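Local coordinates for nitrate regulatory protein (Klebsiella oxytoca, PDB 4AKK) that acts as a nitrate- and nitrite-responsive regulator that binds the nasF operon leader RNA to bring about transcription antitermination of the nasFEDCBA operon, at residues 123-134 with 165-175; 75-83 with 91-102. All coordinates share one frame; numbering follows the deposited sequence.

Contact 1 of 2, residues 123-134 with 165-175; sequences ALCWRIACAVWY and HLLNIVPQLND
The rings of Tyr134 and His165 are nearly parallel, their planes 11° apart, but strongly offset, and they share little face. The closest atoms are Tyr134 CE2 and His165 NE2, at 3.3 Å. Cys130 SG sits over one face of the imidazole, 3.8 Å from the ring centroid of His165. It gets there because SG turns anti to the backbone N of Cys130 (chi1 -161°). One water joins Tyr134 OH to His165 NE2, in the plane of the imidazole. A second joins His165 ND1, Asn168 ND2 and Arg127 NH1. The axes of helix 123-134 and the short helix 169-173 are antiparallel, 165° apart, a helix packing within the all-helical NIT nitrate-sensing domain. Its apolar part is a knob into a hole: Ile169 fits among Leu124, Arg127, Ile128 and Ala131, with CD1 of Ile169 3.8 Å from Ala131 CB. Farther along, the Arg127 chain bends at chi2. NE then gives a weak but straight bond to Gln172 OE1 (3.4 Å), near the guanidinium plane. The other end of that amide is held too, since Gln172 NE2 donates to Asp175 OD2 at 2.8 Å. Asn168 OD1 bonds to Gln351, and Trp41 of the second subunit packs on Ile128.

Contact 2 of 2, residues 75-83 with 91-102; sequences CERGASNIW and YAAECRAGAALV. With EDO (1,2-ethanediol), chain C.
Cys95 SG is wedged against the backbone of the facing helix, 3.5 Å from Ala79 C, and also touches CB of Ala79 and of Trp83. It lies obliquely to the indole, 5.0 Å from the centroid of the Trp83 five-membered ring. The far rim of that indole meets a methyl group, Trp83 CZ3 to Ala92 CB at 3.8 Å. Ile82 comes over one face of the Tyr91 ring, and its CG2 is 3.6 Å from Tyr91 CD1. Tyr91 is the N-cap residue of helix 92-117. The two helices form an antiparallel helical hairpin in the NIT domain, with segment axes approaching to 8.4 Å. Gly98 probably helps them come this close; its CA is 4.9 Å from Glu76 CA. Glu76 CG is anti to the backbone N (chi1 -170°) and the chain is extended beyond it. This brings the carboxylate against Ala99 CB through OE2, and across Val102 through OE1, 3.1 Å from Val102 CG2. A salt bridge from Glu76 OE2 to Arg142, on helix 138-147, holds it there. Trp83 NE1 is likewise fixed by Val145 O of that helix. On another side of helix 75-83, Arg77 NE donates to an ethanediol, probably from the crystallisation liquor, and Arg77 NH1 pairs with Glu197.

How the contacts relate
Following the chain from the N terminus, contact 2 comes first. It closes the short loop between helix 56-85 and helix 92-117. The chain then runs down helix 92-117 and enters helix 122-134, where contact 1 opens. Contact 1 closes a longer, mostly helical excursion that includes helix 138-147. The two contacts are in series and neither nests within nor crosses the other. Their centres are about 25 Å apart and their segments do not touch. Shared helices connect them: Leu166 of contact 1 packs on Leu69, Val70 and Leu73 of helix 56-85, and Ile128 packs on Leu113 of helix 92-117. Contact 1 also adjoins the second subunit, whereas no other chain of the assembly touches contact 2.

Contact 1 of 2, residues 123-134 with 165-175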
loop_
_atom_site.group_PDB
_atom_site.type_symbol
_atom_site.label_atom_id
_atom_site.label_comp_id
_atom_site.label_asym_id
_atom_site.label_seq_id
_atom_site.Cartn_x
_atom_site.Cartn_y
_atom_site.Cartn_z
ATOM N N ALA A 123 16.733 7.435 3.685
ATOM C CA ALA A 123 15.887 6.426 4.312
ATOM C C ALA A 123 16.628 5.095 4.528
ATOM O O ALA A 123 16.463 4.448 5.563
ATOM C CB ALA A 123 14.614 6.228 3.499
ATOM N N LEU A 124 17.461 4.690 3.571
ATOM C CA LEU A 124 18.250 3.462 3.727
ATOM C C LEU A 124 19.235 3.588 4.882
ATOM O O LEU A 124 19.419 2.658 5.674
ATOM C CB LEU A 124 18.990 3.099 2.433
ATOM C CG LEU A 124 19.718 1.754 2.477
ATOM C CD1 LEU A 124 18.718 0.609 2.679
ATOM C CD2 LEU A 124 20.543 1.542 1.204
ATOM N N CYS A 125 19.867 4.748 4.985
ATOM C CA CYS A 125 20.717 5.037 6.134
ATOM C C CYS A 125 19.989 4.844 7.458
ATOM O O CYS A 125 20.541 4.257 8.402
ATOM C CB CYS A 125 21.265 6.456 6.057
ATOM S SG CYS A 125 22.390 6.727 4.666
ATOM N N TRP A 126 18.760 5.351 7.541
ATOM C CA TRP A 126 17.975 5.202 8.770
ATOM C C TRP A 126 17.680 3.727 9.082
ATOM O O TRP A 126 17.788 3.296 10.228
ATOM C CB TRP A 126 16.674 6.005 8.695
ATOM C CG TRP A 126 16.804 7.431 9.149
ATOM C CD1 TRP A 126 17.253 8.492 8.413
ATOM C CD2 TRP A 126 16.460 7.958 10.439
ATOM N NE1 TRP A 126 17.214 9.643 9.164
ATOM C CE2 TRP A 126 16.732 9.344 10.411
ATOM C CE3 TRP A 126 15.949 7.394 11.614
ATOM C CZ2 TRP A 126 16.509 10.177 11.516
ATOM C CZ3 TRP A 126 15.727 8.225 12.710
ATOM C CH2 TRP A 126 16.008 9.599 12.649
ATOM N N ARG A 127 17.310 2.959 8.062
ATOM C CA ARG A 127 17.008 1.545 8.260
ATOM C C ARG A 127 18.243 0.818 8.767
ATOM O O ARG A 127 18.182 0.038 9.717
ATOM C CB ARG A 127 16.538 0.898 6.955
ATOM C CG ARG A 127 15.166 1.345 6.484
ATOM C CD ARG A 127 14.046 0.882 7.413
ATOM N NE ARG A 127 12.732 1.211 6.856
ATOM C CZ ARG A 127 11.578 1.080 7.507
ATOM N NH1 ARG A 127 11.559 0.624 8.755
ATOM N NH2 ARG A 127 10.438 1.418 6.914
ATOM N N ILE A 128 19.371 1.082 8.116
ATOM C CA ILE A 128 20.637 0.469 8.487
ATOM C C ILE A 128 21.071 0.878 9.902
ATOM O O ILE A 128 21.499 0.039 10.689
ATOM C CB ILE A 128 21.728 0.801 7.442
ATOM C CG1 ILE A 128 21.405 0.100 6.115
ATOM C CG2 ILE A 128 23.110 0.381 7.941
ATOM C CD1 ILE A 128 22.131 0.674 4.926
ATOM N N ALA A 129 20.952 2.161 10.234
ATOM C CA ALA A 129 21.305 2.614 11.582
ATOM C C ALA A 129 20.483 1.875 12.629
ATOM O O ALA A 129 21.006 1.441 13.646
ATOM C CB ALA A 129 21.121 4.129 11.729
ATOM N N CYS A 130 19.190 1.736 12.366
ATOM C CA CYS A 130 18.282 1.059 13.289
ATOM C C CYS A 130 18.719 -0.385 13.520
ATOM O O CYS A 130 18.872 -0.822 14.661
ATOM C CB CYS A 130 16.864 1.095 12.722
ATOM S SG CYS A 130 15.533 0.797 13.898
ATOM N N ALA A 131 18.922 -1.122 12.430
ATOM C CA ALA A 131 19.368 -2.517 12.501
ATOM C C ALA A 131 20.720 -2.654 13.207
ATOM O O ALA A 131 20.901 -3.518 14.059
ATOM C CB ALA A 131 19.421 -3.133 11.099
ATOM N N VAL A 132 21.665 -1.786 12.862
ATOM C CA VAL A 132 22.986 -1.812 13.490
ATOM C C VAL A 132 22.968 -1.359 14.959
ATOM O O VAL A 132 23.865 -1.698 15.730
ATOM C CB VAL A 132 23.991 -0.970 12.676
ATOM C CG1 VAL A 132 25.245 -0.687 13.477
ATOM C CG2 VAL A 132 24.333 -1.691 11.377
ATOM N N TRP A 133 21.947 -0.598 15.343
ATOM C CA TRP A 133 21.813 -0.132 16.724
ATOM C C TRP A 133 21.555 -1.286 17.688
ATOM O O TRP A 133 22.101 -1.318 18.788
ATOM C CB TRP A 133 20.695 0.909 16.828
ATOM C CG TRP A 133 20.345 1.311 18.231
ATOM C CD1 TRP A 133 19.593 0.603 19.124
ATOM C CD2 TRP A 133 20.711 2.527 18.895
ATOM N NE1 TRP A 133 19.479 1.295 20.304
ATOM C CE2 TRP A 133 20.155 2.481 20.188
ATOM C CE3 TRP A 133 21.459 3.649 18.521
ATOM C CZ2 TRP A 133 20.323 3.513 21.110
ATOM C CZ3 TRP A 133 21.625 4.672 19.438
ATOM C CH2 TRP A 133 21.060 4.598 20.717
ATOM N N TYR A 134 20.736 -2.241 17.264
ATOM C CA TYR A 134 20.385 -3.383 18.107
ATOM C C TYR A 134 21.411 -4.509 18.109
ATOM O O TYR A 134 21.462 -5.289 19.051
ATOM C CB TYR A 134 19.035 -3.962 17.682
ATOM C CG TYR A 134 17.868 -3.091 18.057
ATOM C CD1 TYR A 134 17.310 -3.156 19.327
ATOM C CD2 TYR A 134 17.328 -2.200 17.145
ATOM C CE1 TYR A 134 16.245 -2.346 19.676
ATOM C CE2 TYR A 134 16.266 -1.392 17.483
ATOM C CZ TYR A 134 15.727 -1.467 18.748
ATOM O OH TYR A 134 14.665 -0.658 19.077
ATOM N N HIS A 165 14.299 -5.567 12.153
ATOM C CA HIS A 165 15.019 -4.399 11.651
ATOM C C HIS A 165 16.002 -4.748 10.539
ATOM O O HIS A 165 16.257 -3.936 9.659
ATOM C CB HIS A 165 15.722 -3.668 12.784
ATOM C CG HIS A 165 14.774 -3.055 13.760
ATOM N ND1 HIS A 165 13.729 -2.215 13.573
ATOM C CD2 HIS A 165 14.808 -3.329 15.111
ATOM C CE1 HIS A 165 13.170 -1.986 14.805
ATOM N NE2 HIS A 165 13.839 -2.666 15.715
ATOM N N LEU A 166 16.537 -5.961 10.572
ATOM C CA LEU A 166 17.434 -6.413 9.516
ATOM C C LEU A 166 16.629 -6.593 8.247
ATOM O O LEU A 166 17.027 -6.128 7.188
ATOM C CB LEU A 166 18.122 -7.724 9.901
ATOM C CG LEU A 166 19.265 -7.556 10.897
ATOM C CD1 LEU A 166 19.706 -8.906 11.435
ATOM C CD2 LEU A 166 20.430 -6.808 10.236
ATOM N N LEU A 167 15.486 -7.258 8.377
ATOM C CA LEU A 167 14.574 -7.488 7.265
ATOM C C LEU A 167 14.032 -6.202 6.650
ATOM O O LEU A 167 13.841 -6.136 5.439
ATOM C CB LEU A 167 13.401 -8.371 7.708
ATOM C CG LEU A 167 13.720 -9.841 7.969
ATOM C CD1 LEU A 167 12.454 -10.608 8.324
ATOM C CD2 LEU A 167 14.402 -10.466 6.765
ATOM N N ASN A 168 13.787 -5.191 7.484
ATOM C CA ASN A 168 13.278 -3.905 7.017
ATOM C C ASN A 168 14.276 -3.178 6.126
ATOM O O ASN A 168 13.920 -2.226 5.437
ATOM C CB ASN A 168 12.879 -2.982 8.190
ATOM C CG ASN A 168 11.650 -3.472 8.948
ATOM O OD1 ASN A 168 10.911 -4.329 8.471
ATOM N ND2 ASN A 168 11.435 -2.923 10.145
ATOM N N ILE A 169 15.532 -3.604 6.136
ATOM C CA ILE A 169 16.482 -2.994 5.217
ATOM C C ILE A 169 16.136 -3.361 3.772
ATOM O O ILE A 169 16.283 -2.547 2.873
ATOM C CB ILE A 169 17.927 -3.415 5.499
ATOM C CG1 ILE A 169 18.380 -2.923 6.879
ATOM C CG2 ILE A 169 18.842 -2.900 4.381
ATOM C CD1 ILE A 169 19.722 -3.486 7.317
ATOM N N VAL A 170 15.659 -4.583 3.566
ATOM C CA VAL A 170 15.508 -5.141 2.215
ATOM C C VAL A 170 14.583 -4.371 1.264
ATOM O O VAL A 170 14.995 -4.028 0.157
ATOM C CB VAL A 170 15.099 -6.626 2.252
ATOM C CG1 VAL A 170 14.908 -7.158 0.839
ATOM C CG2 VAL A 170 16.151 -7.443 2.986
ATOM N N PRO A 171 13.334 -4.105 1.683
ATOM C CA PRO A 171 12.419 -3.339 0.829
ATOM C C PRO A 171 12.959 -1.942 0.545
ATOM O O PRO A 171 12.717 -1.370 -0.515
ATOM C CB PRO A 171 11.141 -3.234 1.676
ATOM C CG PRO A 171 11.268 -4.306 2.724
ATOM C CD PRO A 171 12.733 -4.428 2.990
ATOM N N GLN A 172 13.682 -1.387 1.504
ATOM C CA GLN A 172 14.260 -0.065 1.327
ATOM C C GLN A 172 15.323 -0.109 0.238
ATOM O O GLN A 172 15.566 0.879 -0.448
ATOM C CB GLN A 172 14.889 0.423 2.629
ATOM C CG GLN A 172 15.062 1.920 2.655
ATOM C CD GLN A 172 13.734 2.612 2.732
ATOM O OE1 GLN A 172 12.905 2.278 3.582
ATOM N NE2 GLN A 172 13.509 3.577 1.843
ATOM N N LEU A 173 15.957 -1.267 0.094
ATOM C CA LEU A 173 16.937 -1.479 -0.964
ATOM C C LEU A 173 16.383 -1.156 -2.349
ATOM O O LEU A 173 17.126 -0.706 -3.218
ATOM C CB LEU A 173 17.466 -2.916 -0.937
ATOM C CG LEU A 173 18.589 -3.195 0.057
ATOM C CD1 LEU A 173 19.186 -4.569 -0.195
ATOM C CD2 LEU A 173 19.651 -2.122 -0.048
ATOM N N ASN A 174 15.084 -1.378 -2.550
ATOM C CA ASN A 174 14.429 -1.050 -3.823
ATOM C C ASN A 174 14.323 0.439 -4.181
ATOM O O ASN A 174 14.160 0.787 -5.353
ATOM C CB ASN A 174 13.041 -1.689 -3.896
ATOM C CG ASN A 174 13.060 -3.043 -4.577
ATOM O OD1 ASN A 174 14.070 -3.440 -5.162
ATOM N ND2 ASN A 174 11.941 -3.753 -4.522
ATOM N N ASP A 175 14.409 1.317 -3.187
ATOM C CA ASP A 175 14.295 2.755 -3.444
ATOM C C ASP A 175 15.470 3.285 -4.274
ATOM O O ASP A 175 15.502 4.456 -4.661
ATOM C CB ASP A 175 14.117 3.561 -2.135
ATOM C CG ASP A 175 15.431 3.764 -1.361
ATOM O OD1 ASP A 175 16.519 3.549 -1.939
ATOM O OD2 ASP A 175 15.375 4.152 -0.168
HETATM O O HOH W 1 15.851 -1.235 9.888
HETATM O O HOH W 2 13.485 -0.591 10.742
HETATM O O HOH W 3 12.288 -1.483 18.038
#

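Contact 2 of 2, residues 75-83 with 91-102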
loop_
_atom_site.group_PDB
_atom_site.type_symbol
_atom_site.label_atom_id
_atom_site.label_comp_id
_atom_site.label_asym_id
_atom_site.label_seq_id
_atom_site.Cartn_x
_atom_site.Cartn_y
_atom_site.Cartn_z
ATOM N N CYS A 75 18.215 -19.504 13.905
ATOM C CA CYS A 75 18.745 -20.718 14.534
ATOM C C CYS A 75 19.063 -20.450 16.000
ATOM O O CYS A 75 18.701 -21.229 16.884
ATOM C CB CYS A 75 19.997 -21.229 13.799
ATOM S SG CYS A 75 19.716 -21.740 12.061
ATOM N N GLU A 76 19.736 -19.335 16.261
ATOM C CA GLU A 76 20.050 -18.975 17.640
ATOM C C GLU A 76 18.770 -18.764 18.456
ATOM O O GLU A 76 18.683 -19.190 19.597
ATOM C CB GLU A 76 20.957 -17.741 17.710
ATOM C CG GLU A 76 21.513 -17.480 19.110
ATOM C CD GLU A 76 22.587 -16.406 19.139
ATOM O OE1 GLU A 76 22.923 -15.864 18.068
ATOM O OE2 GLU A 76 23.094 -16.098 20.236
ATOM N N ARG A 77 17.776 -18.107 17.875
ATOM C CA ARG A 77 16.524 -17.898 18.595
ATOM C C ARG A 77 15.940 -19.242 19.052
ATOM O O ARG A 77 15.602 -19.418 20.216
ATOM C CB ARG A 77 15.512 -17.113 17.741
ATOM C CG ARG A 77 14.172 -16.832 18.458
ATOM C CD ARG A 77 13.217 -16.021 17.577
ATOM N NE ARG A 77 13.046 -16.627 16.250
ATOM C CZ ARG A 77 12.529 -15.992 15.201
ATOM N NH1 ARG A 77 12.132 -14.723 15.322
ATOM N NH2 ARG A 77 12.415 -16.616 14.023
ATOM N N GLY A 78 15.829 -20.186 18.123
ATOM C CA GLY A 78 15.258 -21.486 18.421
ATOM C C GLY A 78 16.046 -22.295 19.429
ATOM O O GLY A 78 15.464 -22.935 20.308
ATOM N N ALA A 79 17.370 -22.273 19.316
ATOM C CA ALA A 79 18.209 -22.955 20.299
ATOM C C ALA A 79 18.037 -22.357 21.698
ATOM O O ALA A 79 17.831 -23.086 22.668
ATOM C CB ALA A 79 19.686 -22.928 19.875
ATOM N N SER A 80 18.123 -21.030 21.798
ATOM C CA SER A 80 17.929 -20.343 23.073
ATOM C C SER A 80 16.573 -20.706 23.668
ATOM O O SER A 80 16.436 -20.880 24.869
ATOM C CB SER A 80 18.036 -18.827 22.894
ATOM O OG SER A 80 19.263 -18.496 22.260
ATOM N N ASN A 81 15.572 -20.839 22.814
ATOM C CA ASN A 81 14.228 -21.150 23.282
ATOM C C ASN A 81 14.135 -22.519 23.964
ATOM O O ASN A 81 13.467 -22.661 24.997
ATOM C CB ASN A 81 13.231 -21.065 22.126
ATOM C CG ASN A 81 11.870 -20.583 22.570
ATOM O OD1 ASN A 81 11.766 -19.613 23.324
ATOM N ND2 ASN A 81 10.813 -21.252 22.101
ATOM N N ILE A 82 14.799 -23.522 23.388
ATOM C CA ILE A 82 14.757 -24.884 23.930
ATOM C C ILE A 82 15.610 -24.978 25.195
ATOM O O ILE A 82 15.221 -25.592 26.180
ATOM C CB ILE A 82 15.213 -25.950 22.900
ATOM C CG1 ILE A 82 14.340 -25.909 21.644
ATOM C CG2 ILE A 82 15.122 -27.342 23.507
ATOM C CD1 ILE A 82 12.919 -26.404 21.880
ATOM N N TRP A 83 16.779 -24.357 25.151
ATOM C CA TRP A 83 17.590 -24.180 26.340
ATOM C C TRP A 83 16.765 -23.620 27.499
ATOM O O TRP A 83 16.766 -24.190 28.589
ATOM C CB TRP A 83 18.773 -23.270 26.012
ATOM C CG TRP A 83 19.528 -22.804 27.186
ATOM C CD1 TRP A 83 19.531 -21.547 27.708
ATOM C CD2 TRP A 83 20.407 -23.583 28.005
ATOM N NE1 TRP A 83 20.355 -21.490 28.801
ATOM C CE2 TRP A 83 20.907 -22.725 29.008
ATOM C CE3 TRP A 83 20.819 -24.918 27.991
ATOM C CZ2 TRP A 83 21.805 -23.160 29.990
ATOM C CZ3 TRP A 83 21.710 -25.350 28.969
ATOM C CH2 TRP A 83 22.190 -24.471 29.956
ATOM N N TYR A 91 20.218 -28.359 24.388
ATOM C CA TYR A 91 20.566 -27.421 23.314
ATOM C C TYR A 91 21.667 -26.413 23.613
ATOM O O TYR A 91 21.848 -25.450 22.868
ATOM C CB TYR A 91 19.322 -26.714 22.772
ATOM C CG TYR A 91 18.698 -27.455 21.618
ATOM C CD1 TYR A 91 18.020 -28.644 21.821
ATOM C CD2 TYR A 91 18.800 -26.969 20.320
ATOM C CE1 TYR A 91 17.459 -29.335 20.762
ATOM C CE2 TYR A 91 18.241 -27.649 19.254
ATOM C CZ TYR A 91 17.570 -28.831 19.482
ATOM O OH TYR A 91 17.007 -29.510 18.430
ATOM N N ALA A 92 22.410 -26.645 24.687
ATOM C CA ALA A 92 23.561 -25.812 25.006
ATOM C C ALA A 92 24.566 -25.775 23.853
ATOM O O ALA A 92 25.089 -24.717 23.516
ATOM C CB ALA A 92 24.233 -26.311 26.281
ATOM N N ALA A 93 24.838 -26.938 23.260
ATOM C CA ALA A 93 25.765 -27.047 22.135
ATOM C C ALA A 93 25.283 -26.250 20.926
ATOM O O ALA A 93 26.062 -25.558 20.269
ATOM C CB ALA A 93 25.966 -28.518 21.750
ATOM N N GLU A 94 23.994 -26.367 20.635
ATOM C CA GLU A 94 23.375 -25.625 19.544
ATOM C C GLU A 94 23.417 -24.112 19.801
ATOM O O GLU A 94 23.735 -23.333 18.906
ATOM C CB GLU A 94 21.936 -26.102 19.330
ATOM C CG GLU A 94 21.804 -27.447 18.595
ATOM C CD GLU A 94 22.097 -28.672 19.472
ATOM O OE1 GLU A 94 22.323 -28.525 20.695
ATOM O OE2 GLU A 94 22.096 -29.801 18.925
ATOM N N CYS A 95 23.119 -23.691 21.025
ATOM C CA CYS A 95 23.214 -22.271 21.357
ATOM C C CYS A 95 24.612 -21.739 21.089
ATOM O O CYS A 95 24.775 -20.632 20.580
ATOM C CB CYS A 95 22.880 -22.013 22.820
ATOM S SG CYS A 95 21.155 -22.134 23.250
ATOM N N ARG A 96 25.619 -22.523 21.457
ATOM C CA ARG A 96 27.001 -22.070 21.371
ATOM C C ARG A 96 27.409 -22.001 19.923
ATOM O O ARG A 96 28.006 -21.022 19.483
ATOM C CB ARG A 96 27.946 -23.008 22.131
ATOM C CG ARG A 96 27.780 -22.977 23.648
ATOM C CD ARG A 96 28.989 -23.615 24.344
ATOM N NE ARG A 96 29.441 -24.823 23.652
ATOM C CZ ARG A 96 29.099 -26.062 23.999
ATOM N NH1 ARG A 96 28.300 -26.265 25.045
ATOM N NH2 ARG A 96 29.558 -27.100 23.300
ATOM N N ALA A 97 27.080 -23.057 19.189
ATOM C CA ALA A 97 27.358 -23.119 17.764
ATOM C C ALA A 97 26.605 -22.021 17.012
ATOM O O ALA A 97 27.165 -21.352 16.148
ATOM C CB ALA A 97 26.988 -24.496 17.216
ATOM N N GLY A 98 25.331 -21.848 17.344
ATOM C CA GLY A 98 24.501 -20.853 16.691
ATOM C C GLY A 98 25.065 -19.456 16.849
ATOM O O GLY A 98 25.116 -18.692 15.888
ATOM N N ALA A 99 25.502 -19.130 18.063
ATOM C CA ALA A 99 26.081 -17.826 18.344
ATOM C C ALA A 99 27.363 -17.591 17.548
ATOM O O ALA A 99 27.641 -16.472 17.118
ATOM C CB ALA A 99 26.335 -17.666 19.852
ATOM N N ALA A 100 28.144 -18.651 17.354
ATOM C CA ALA A 100 29.380 -18.563 16.581
ATOM C C ALA A 100 29.092 -18.270 15.114
ATOM O O ALA A 100 29.774 -17.459 14.478
ATOM C CB ALA A 100 30.186 -19.867 16.714
ATOM N N LEU A 101 28.079 -18.944 14.579
ATOM C CA LEU A 101 27.653 -18.737 13.199
ATOM C C LEU A 101 27.126 -17.328 12.957
ATOM O O LEU A 101 27.391 -16.721 11.915
ATOM C CB LEU A 101 26.586 -19.758 12.821
ATOM C CG LEU A 101 27.097 -21.195 12.794
ATOM C CD1 LEU A 101 26.005 -22.121 12.303
ATOM C CD2 LEU A 101 28.333 -21.292 11.908
ATOM N N VAL A 102 26.366 -16.817 13.920
ATOM C CA VAL A 102 25.857 -15.457 13.847
ATOM C C VAL A 102 27.019 -14.463 13.793
ATOM O O VAL A 102 27.038 -13.539 12.978
ATOM C CB VAL A 102 24.983 -15.130 15.079
ATOM C CG1 VAL A 102 24.836 -13.635 15.233
ATOM C CG2 VAL A 102 23.616 -15.832 15.000
HETATM C C1 EDO C . 11.911 -19.624 16.705
HETATM O O1 EDO C . 13.319 -19.635 16.475
HETATM C C2 EDO C . 11.436 -20.964 17.257
HETATM O O2 EDO C . 11.920 -21.275 18.571
#